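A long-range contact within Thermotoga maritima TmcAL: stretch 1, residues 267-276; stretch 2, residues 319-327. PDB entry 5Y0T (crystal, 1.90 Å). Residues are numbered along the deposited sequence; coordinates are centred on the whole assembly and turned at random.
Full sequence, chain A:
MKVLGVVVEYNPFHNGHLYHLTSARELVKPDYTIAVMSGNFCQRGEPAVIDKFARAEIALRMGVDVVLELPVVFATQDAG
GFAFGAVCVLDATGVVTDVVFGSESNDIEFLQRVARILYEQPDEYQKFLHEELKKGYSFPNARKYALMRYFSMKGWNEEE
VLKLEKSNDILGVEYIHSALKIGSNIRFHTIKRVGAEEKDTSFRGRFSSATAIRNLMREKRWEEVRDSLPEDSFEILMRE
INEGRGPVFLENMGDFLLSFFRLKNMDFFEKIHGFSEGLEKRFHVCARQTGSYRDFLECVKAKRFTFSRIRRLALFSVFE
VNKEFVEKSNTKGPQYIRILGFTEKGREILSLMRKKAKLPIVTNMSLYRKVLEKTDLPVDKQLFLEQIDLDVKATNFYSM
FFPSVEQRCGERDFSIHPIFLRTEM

Stretch 1 267-276: DFFEKIHGFS
Stretch 2 (319-327) FEVNKEFVE

Two chain segments that each pass between helix and loop meet here through a very short piece of paired backbone. Stretch 1 leaves a helix that begins earlier in the chain, extends at I272 (phi/psi -87/138) and H273 (-60/136), and folds into a type II turn from I272 to F275. G274 takes phi/psi 96/-8, where a CB would jam against the preceding carbonyl O, so glycine fits this corner. Stretch 2 comes out of a Schellman motif with E320 at positive phi (53/52), extends through V321 (-90/103) and N322 (-93/173), and enters a helix at K323.

The backbone register sets I272 against N322 and H273 against K323, each with CA atoms 4.2 Å apart. I272 and N322 form a single beta bridge, at which the two backbones run in the same direction, parallel. H273 N donates to V321 O at 3.0 Å, nearly straight at 174°, while K323 N donates to K271 O at 3.0 Å and a more bent 138°. K271 O also lies 3.3 Å from N322 CA in a CA-H...O contact. N322 completes the switch to helix: with chi1 p (60°), its OD1 caps F325 N at 3.0 Å.

K323 has more of its surface covered by the other stretch than any other residue here. With chi1 m and chi2 to chi4 all t, its long chain passes H273, CG lying 3.7 Å from H273 CA, and carries the ammonium to two carbonyls: NZ donates to E270 O at 2.8 Å and weakly to F275 O at 3.3 Å. Lysine suits the place because its aliphatic length packs along the loop while its charged end satisfies backbone oxygens before and after the I272-H273 segment.

H273 and V326 pack against each other. H273 uses chi1 t and chi2 75°, placing V326 CG1 over one ring face, 3.4 Å from the ring centroid and 5° off its normal, a CH-pi contact; H273 CB is 3.5 Å from V326 CG2. V326, chi1 t, points toward stretch 1, and its compact branched side chain meets both the ring and its CB. Buried I272 (chi1 m, chi2 m) has its CA-CB bond directed away overall, yet CD1 comes within 3.8 Å of E320 CA and CG2 within 3.6 Å of V321 O. F268, chi1 t, brings its ring edge to E320, CE1 lying 3.8 Å from OE2. Together the stretches bury 488 Å².

One water adds a polar link beside this packing, lying 2.6 Å from H273 ND1 and donating to K323 O at 2.8 Å.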

ATOM      1  N   ASP A 267     -15.232   2.190  -2.476  1.00 33.26           N
ATOM      2  CA  ASP A 267     -15.704   1.612  -1.216  1.00 39.42           C
ATOM      3  C   ASP A 267     -14.686   1.808  -0.099  1.00 34.92           C
ATOM      4  O   ASP A 267     -15.051   2.086   1.041  1.00 35.91           O
ATOM      5  CB  ASP A 267     -16.005   0.117  -1.368  1.00 47.09           C
ATOM      6  CG  ASP A 267     -17.223  -0.147  -2.236  1.00 67.27           C
ATOM      7  OD1 ASP A 267     -17.983   0.811  -2.505  1.00 74.34           O
ATOM      8  OD2 ASP A 267     -17.426  -1.313  -2.642  1.00 70.72           O
ATOM      9  N   PHE A 268     -13.408   1.659  -0.433  1.00 24.85           N
ATOM     10  CA  PHE A 268     -12.360   1.857   0.549  1.00 26.14           C
ATOM     11  C   PHE A 268     -12.332   3.306   1.019  1.00 27.85           C
ATOM     12  O   PHE A 268     -12.353   3.562   2.220  1.00 29.39           O
ATOM     13  CB  PHE A 268     -10.995   1.436  -0.023  1.00 25.92           C
ATOM     14  CG  PHE A 268      -9.839   1.872   0.807  1.00 28.43           C
ATOM     15  CD1 PHE A 268      -9.374   1.074   1.840  1.00 27.20           C
ATOM     16  CD2 PHE A 268      -9.207   3.078   0.560  1.00 26.61           C
ATOM     17  CE1 PHE A 268      -8.306   1.473   2.611  1.00 30.78           C
ATOM     18  CE2 PHE A 268      -8.143   3.481   1.343  1.00 25.11           C
ATOM     19  CZ  PHE A 268      -7.692   2.684   2.361  1.00 28.41           C
ATOM     20  N   PHE A 269     -12.271   4.258   0.091  1.00 28.81           N
ATOM     21  CA  PHE A 269     -12.135   5.670   0.480  1.00 29.57           C
ATOM     22  C   PHE A 269     -13.350   6.178   1.264  1.00 31.50           C
ATOM     23  O   PHE A 269     -13.211   7.035   2.139  1.00 29.64           O
ATOM     24  CB  PHE A 269     -11.892   6.562  -0.746  1.00 29.06           C
ATOM     25  CG  PHE A 269     -10.600   6.261  -1.470  1.00 29.53           C
ATOM     26  CD1 PHE A 269      -9.371   6.570  -0.894  1.00 27.96           C
ATOM     27  CD2 PHE A 269     -10.616   5.669  -2.725  1.00 31.44           C
ATOM     28  CE1 PHE A 269      -8.185   6.292  -1.549  1.00 28.18           C
ATOM     29  CE2 PHE A 269      -9.430   5.377  -3.388  1.00 29.47           C
ATOM     30  CZ  PHE A 269      -8.216   5.689  -2.810  1.00 26.94           C
ATOM     31  N   GLU A 270     -14.530   5.641   0.972  1.00 27.19           N
ATOM     32  CA  GLU A 270     -15.746   6.028   1.701  1.00 29.82           C
ATOM     33  C   GLU A 270     -15.646   5.757   3.212  1.00 31.18           C
ATOM     34  O   GLU A 270     -16.298   6.421   4.015  1.00 30.86           O
ATOM     35  CB  GLU A 270     -16.976   5.313   1.116  1.00 34.26           C
ATOM     36  CG  GLU A 270     -17.388   5.872  -0.230  1.00 51.30           C
ATOM     37  CD  GLU A 270     -18.335   4.970  -1.009  1.00 62.19           C
ATOM     38  OE1 GLU A 270     -18.913   4.033  -0.415  1.00 62.78           O
ATOM     39  OE2 GLU A 270     -18.493   5.202  -2.227  1.00 66.45           O
ATOM     40  N   LYS A 271     -14.816   4.800   3.600  1.00 27.84           N
ATOM     41  CA  LYS A 271     -14.640   4.489   5.017  1.00 30.87           C
ATOM     42  C   LYS A 271     -13.571   5.342   5.695  1.00 29.43           C
ATOM     43  O   LYS A 271     -13.427   5.311   6.923  1.00 31.58           O
ATOM     44  CB  LYS A 271     -14.280   3.021   5.194  1.00 36.57           C
ATOM     45  CG  LYS A 271     -15.315   2.046   4.654  1.00 44.05           C
ATOM     46  CD  LYS A 271     -14.743   0.633   4.687  1.00 51.04           C
ATOM     47  CE  LYS A 271     -15.514  -0.328   3.794  1.00 57.04           C
ATOM     48  NZ  LYS A 271     -14.718  -1.580   3.607  1.00 61.45           N
ATOM     49  N   ILE A 272     -12.805   6.091   4.905  1.00 28.77           N
ATOM     50  CA  ILE A 272     -11.684   6.849   5.455  1.00 24.91           C
ATOM     51  C   ILE A 272     -12.164   8.218   5.952  1.00 30.82           C
ATOM     52  O   ILE A 272     -12.999   8.863   5.316  1.00 27.19           O
ATOM     53  CB  ILE A 272     -10.556   7.011   4.409  1.00 23.60           C
ATOM     54  CG1 ILE A 272      -9.996   5.634   4.012  1.00 23.41           C
ATOM     55  CG2 ILE A 272      -9.436   7.914   4.931  1.00 23.53           C
ATOM     56  CD1 ILE A 272      -9.354   4.840   5.181  1.00 18.84           C
ATOM     57  N   HIS A 273     -11.658   8.639   7.110  1.00 29.00           N
ATOM     58  CA  HIS A 273     -12.095   9.891   7.702  1.00 30.63           C
ATOM     59  C   HIS A 273     -11.804  11.061   6.784  1.00 28.04           C
ATOM     60  O   HIS A 273     -10.718  11.144   6.211  1.00 29.43           O
ATOM     61  CB  HIS A 273     -11.422  10.143   9.052  1.00 33.01           C
ATOM     62  CG  HIS A 273     -11.782  11.473   9.642  1.00 25.03           C
ATOM     63  ND1 HIS A 273     -13.011  11.716  10.217  1.00 31.50           N
ATOM     64  CD2 HIS A 273     -11.109  12.645   9.683  1.00 27.08           C
ATOM     65  CE1 HIS A 273     -13.069  12.976  10.609  1.00 32.94           C
ATOM     66  NE2 HIS A 273     -11.924  13.560  10.305  1.00 31.59           N
ATOM     67  N   GLY A 274     -12.772  11.964   6.658  1.00 27.96           N
ATOM     68  CA  GLY A 274     -12.584  13.181   5.890  1.00 28.02           C
ATOM     69  C   GLY A 274     -13.078  13.117   4.455  1.00 35.47           C
ATOM     70  O   GLY A 274     -13.086  14.124   3.760  1.00 34.96           O
ATOM     71  N   PHE A 275     -13.477  11.938   3.992  1.00 33.41           N
ATOM     72  CA  PHE A 275     -14.011  11.829   2.640  1.00 29.54           C
ATOM     73  C   PHE A 275     -15.481  12.230   2.577  1.00 35.34           C
ATOM     74  O   PHE A 275     -16.316  11.711   3.308  1.00 36.20           O
ATOM     75  CB  PHE A 275     -13.813  10.416   2.085  1.00 29.59           C
ATOM     76  CG  PHE A 275     -12.472  10.227   1.454  1.00 33.86           C
ATOM     77  CD1 PHE A 275     -12.282  10.498   0.106  1.00 30.12           C
ATOM     78  CD2 PHE A 275     -11.386   9.838   2.214  1.00 25.19           C
ATOM     79  CE1 PHE A 275     -11.037  10.361  -0.470  1.00 28.41           C
ATOM     80  CE2 PHE A 275     -10.140   9.698   1.648  1.00 23.40           C
ATOM     81  CZ  PHE A 275      -9.958   9.956   0.311  1.00 31.79           C
ATOM     82  N   SER A 276     -15.757  13.188   1.702  1.00 34.99           N
ATOM     83  CA  SER A 276     -17.099  13.658   1.402  1.00 45.27           C
ATOM     84  C   SER A 276     -16.993  14.504   0.145  1.00 45.50           C
ATOM     85  O   SER A 276     -15.920  14.580  -0.458  1.00 36.77           O
ATOM     86  CB  SER A 276     -17.683  14.475   2.556  1.00 49.42           C
ATOM     87  OG  SER A 276     -16.983  15.697   2.711  1.00 45.92           O
ATOM     88  N   PHE A 319      -2.775   5.152   5.806  1.00 19.26           N
ATOM     89  CA  PHE A 319      -2.707   4.629   7.168  1.00 19.13           C
ATOM     90  C   PHE A 319      -4.036   4.016   7.598  1.00 24.95           C
ATOM     91  O   PHE A 319      -4.183   3.579   8.742  1.00 29.46           O
ATOM     92  CB  PHE A 319      -2.279   5.739   8.136  1.00 21.37           C
ATOM     93  CG  PHE A 319      -0.848   6.174   7.951  1.00 20.19           C
ATOM     94  CD1 PHE A 319       0.141   5.228   7.710  1.00 23.88           C
ATOM     95  CD2 PHE A 319      -0.496   7.519   8.002  1.00 22.12           C
ATOM     96  CE1 PHE A 319       1.470   5.599   7.526  1.00 19.71           C
ATOM     97  CE2 PHE A 319       0.828   7.914   7.820  1.00 23.92           C
ATOM     98  CZ  PHE A 319       1.817   6.952   7.582  1.00 21.35           C
ATOM     99  N   GLU A 320      -4.993   3.995   6.670  1.00 24.82           N
ATOM    100  CA  GLU A 320      -6.327   3.425   6.909  1.00 28.71           C
ATOM    101  C   GLU A 320      -6.968   4.020   8.147  1.00 26.28           C
ATOM    102  O   GLU A 320      -7.447   3.316   9.039  1.00 32.89           O
ATOM    103  CB  GLU A 320      -6.255   1.901   7.030  1.00 31.16           C
ATOM    104  CG  GLU A 320      -5.791   1.230   5.752  1.00 35.78           C
ATOM    105  CD  GLU A 320      -5.861  -0.281   5.821  1.00 49.90           C
ATOM    106  OE1 GLU A 320      -5.435  -0.849   6.854  1.00 52.58           O
ATOM    107  OE2 GLU A 320      -6.339  -0.895   4.838  1.00 50.31           O
ATOM    108  N   VAL A 321      -6.994   5.336   8.193  1.00 20.84           N
ATOM    109  CA  VAL A 321      -7.516   6.002   9.366  1.00 22.95           C
ATOM    110  C   VAL A 321      -9.010   6.179   9.114  1.00 29.77           C
ATOM    111  O   VAL A 321      -9.429   7.092   8.402  1.00 31.82           O
ATOM    112  CB  VAL A 321      -6.773   7.353   9.563  1.00 28.05           C
ATOM    113  CG1 VAL A 321      -7.313   8.137  10.742  1.00 28.57           C
ATOM    114  CG2 VAL A 321      -5.263   7.095   9.721  1.00 22.34           C
ATOM    115  N   ASN A 322      -9.828   5.339   9.744  1.00 28.13           N
ATOM    116  CA  ASN A 322     -11.212   5.264   9.308  1.00 34.02           C
ATOM    117  C   ASN A 322     -12.099   6.200  10.117  1.00 32.64           C
ATOM    118  O   ASN A 322     -11.661   6.766  11.122  1.00 26.66           O
ATOM    119  CB  ASN A 322     -11.732   3.819   9.383  1.00 34.58           C
ATOM    120  CG  ASN A 322     -11.675   3.241  10.787  1.00 37.84           C
ATOM    121  OD1 ASN A 322     -12.490   3.581  11.645  1.00 33.65           O
ATOM    122  ND2 ASN A 322     -10.722   2.346  11.022  1.00 39.14           N
ATOM    123  N   LYS A 323     -13.358   6.311   9.706  1.00 28.10           N
ATOM    124  CA  LYS A 323     -14.260   7.324  10.248  1.00 26.55           C
ATOM    125  C   LYS A 323     -14.627   7.057  11.702  1.00 29.04           C
ATOM    126  O   LYS A 323     -14.690   7.988  12.513  1.00 29.45           O
ATOM    127  CB  LYS A 323     -15.519   7.426   9.384  1.00 24.72           C
ATOM    128  CG  LYS A 323     -15.233   8.021   8.002  1.00 32.83           C
ATOM    129  CD  LYS A 323     -16.495   8.146   7.125  1.00 35.34           C
ATOM    130  CE  LYS A 323     -16.252   9.111   5.954  1.00 36.42           C
ATOM    131  NZ  LYS A 323     -17.222   8.939   4.827  1.00 40.65           N
ATOM    132  N   GLU A 324     -14.855   5.793  12.041  1.00 26.73           N
ATOM    133  CA  GLU A 324     -15.236   5.446  13.406  1.00 29.99           C
ATOM    134  C   GLU A 324     -14.095   5.713  14.402  1.00 26.93           C
ATOM    135  O   GLU A 324     -14.320   6.189  15.519  1.00 29.49           O
ATOM    136  CB  GLU A 324     -15.672   3.979  13.482  1.00 37.05           C
ATOM    137  CG  GLU A 324     -16.097   3.550  14.882  1.00 53.07           C
ATOM    138  CD  GLU A 324     -16.740   2.175  14.911  1.00 66.79           C
ATOM    139  OE1 GLU A 324     -16.901   1.563  13.829  1.00 71.95           O
ATOM    140  OE2 GLU A 324     -17.083   1.708  16.018  1.00 70.03           O
ATOM    141  N   PHE A 325     -12.873   5.390  13.988  1.00 24.79           N
ATOM    142  CA  PHE A 325     -11.678   5.587  14.808  1.00 22.37           C
ATOM    143  C   PHE A 325     -11.443   7.077  15.094  1.00 24.68           C
ATOM    144  O   PHE A 325     -11.169   7.467  16.242  1.00 22.69           O
ATOM    145  CB  PHE A 325     -10.480   4.953  14.095  1.00 20.63           C
ATOM    146  CG  PHE A 325      -9.144   5.316  14.677  1.00 26.54           C
ATOM    147  CD1 PHE A 325      -8.776   4.882  15.938  1.00 23.51           C
ATOM    148  CD2 PHE A 325      -8.234   6.046  13.929  1.00 25.72           C
ATOM    149  CE1 PHE A 325      -7.532   5.206  16.468  1.00 22.66           C
ATOM    150  CE2 PHE A 325      -6.985   6.366  14.444  1.00 27.83           C
ATOM    151  CZ  PHE A 325      -6.630   5.944  15.712  1.00 24.28           C
ATOM    152  N   VAL A 326     -11.574   7.917  14.072  1.00 21.70           N
ATOM    153  CA  VAL A 326     -11.379   9.359  14.284  1.00 25.74           C
ATOM    154  C   VAL A 326     -12.526   9.941  15.122  1.00 23.80           C
ATOM    155  O   VAL A 326     -12.307  10.812  15.973  1.00 23.12           O
ATOM    156  CB  VAL A 326     -11.250  10.130  12.946  1.00 28.97           C
ATOM    157  CG1 VAL A 326     -11.165  11.621  13.190  1.00 29.86           C
ATOM    158  CG2 VAL A 326     -10.019   9.671  12.202  1.00 23.65           C
ATOM    159  N   GLU A 327     -13.739   9.441  14.913  1.00 26.52           N
ATOM    160  CA  GLU A 327     -14.877   9.907  15.696  1.00 29.36           C
ATOM    161  C   GLU A 327     -14.662   9.626  17.187  1.00 26.97           C
ATOM    162  O   GLU A 327     -14.896  10.489  18.026  1.00 23.27           O
ATOM    163  CB  GLU A 327     -16.175   9.256  15.219  1.00 27.01           C
ATOM    164  CG  GLU A 327     -17.387   9.617  16.077  1.00 33.31           C
ATOM    165  CD  GLU A 327     -17.769  11.081  15.948  1.00 52.04           C
ATOM    166  OE1 GLU A 327     -17.366  11.716  14.944  1.00 56.74           O
ATOM    167  OE2 GLU A 327     -18.469  11.597  16.848  1.00 57.07           O
TER
HETATM  168  O   HOH W   1     -15.039  10.610  11.476  1.00 30.72           O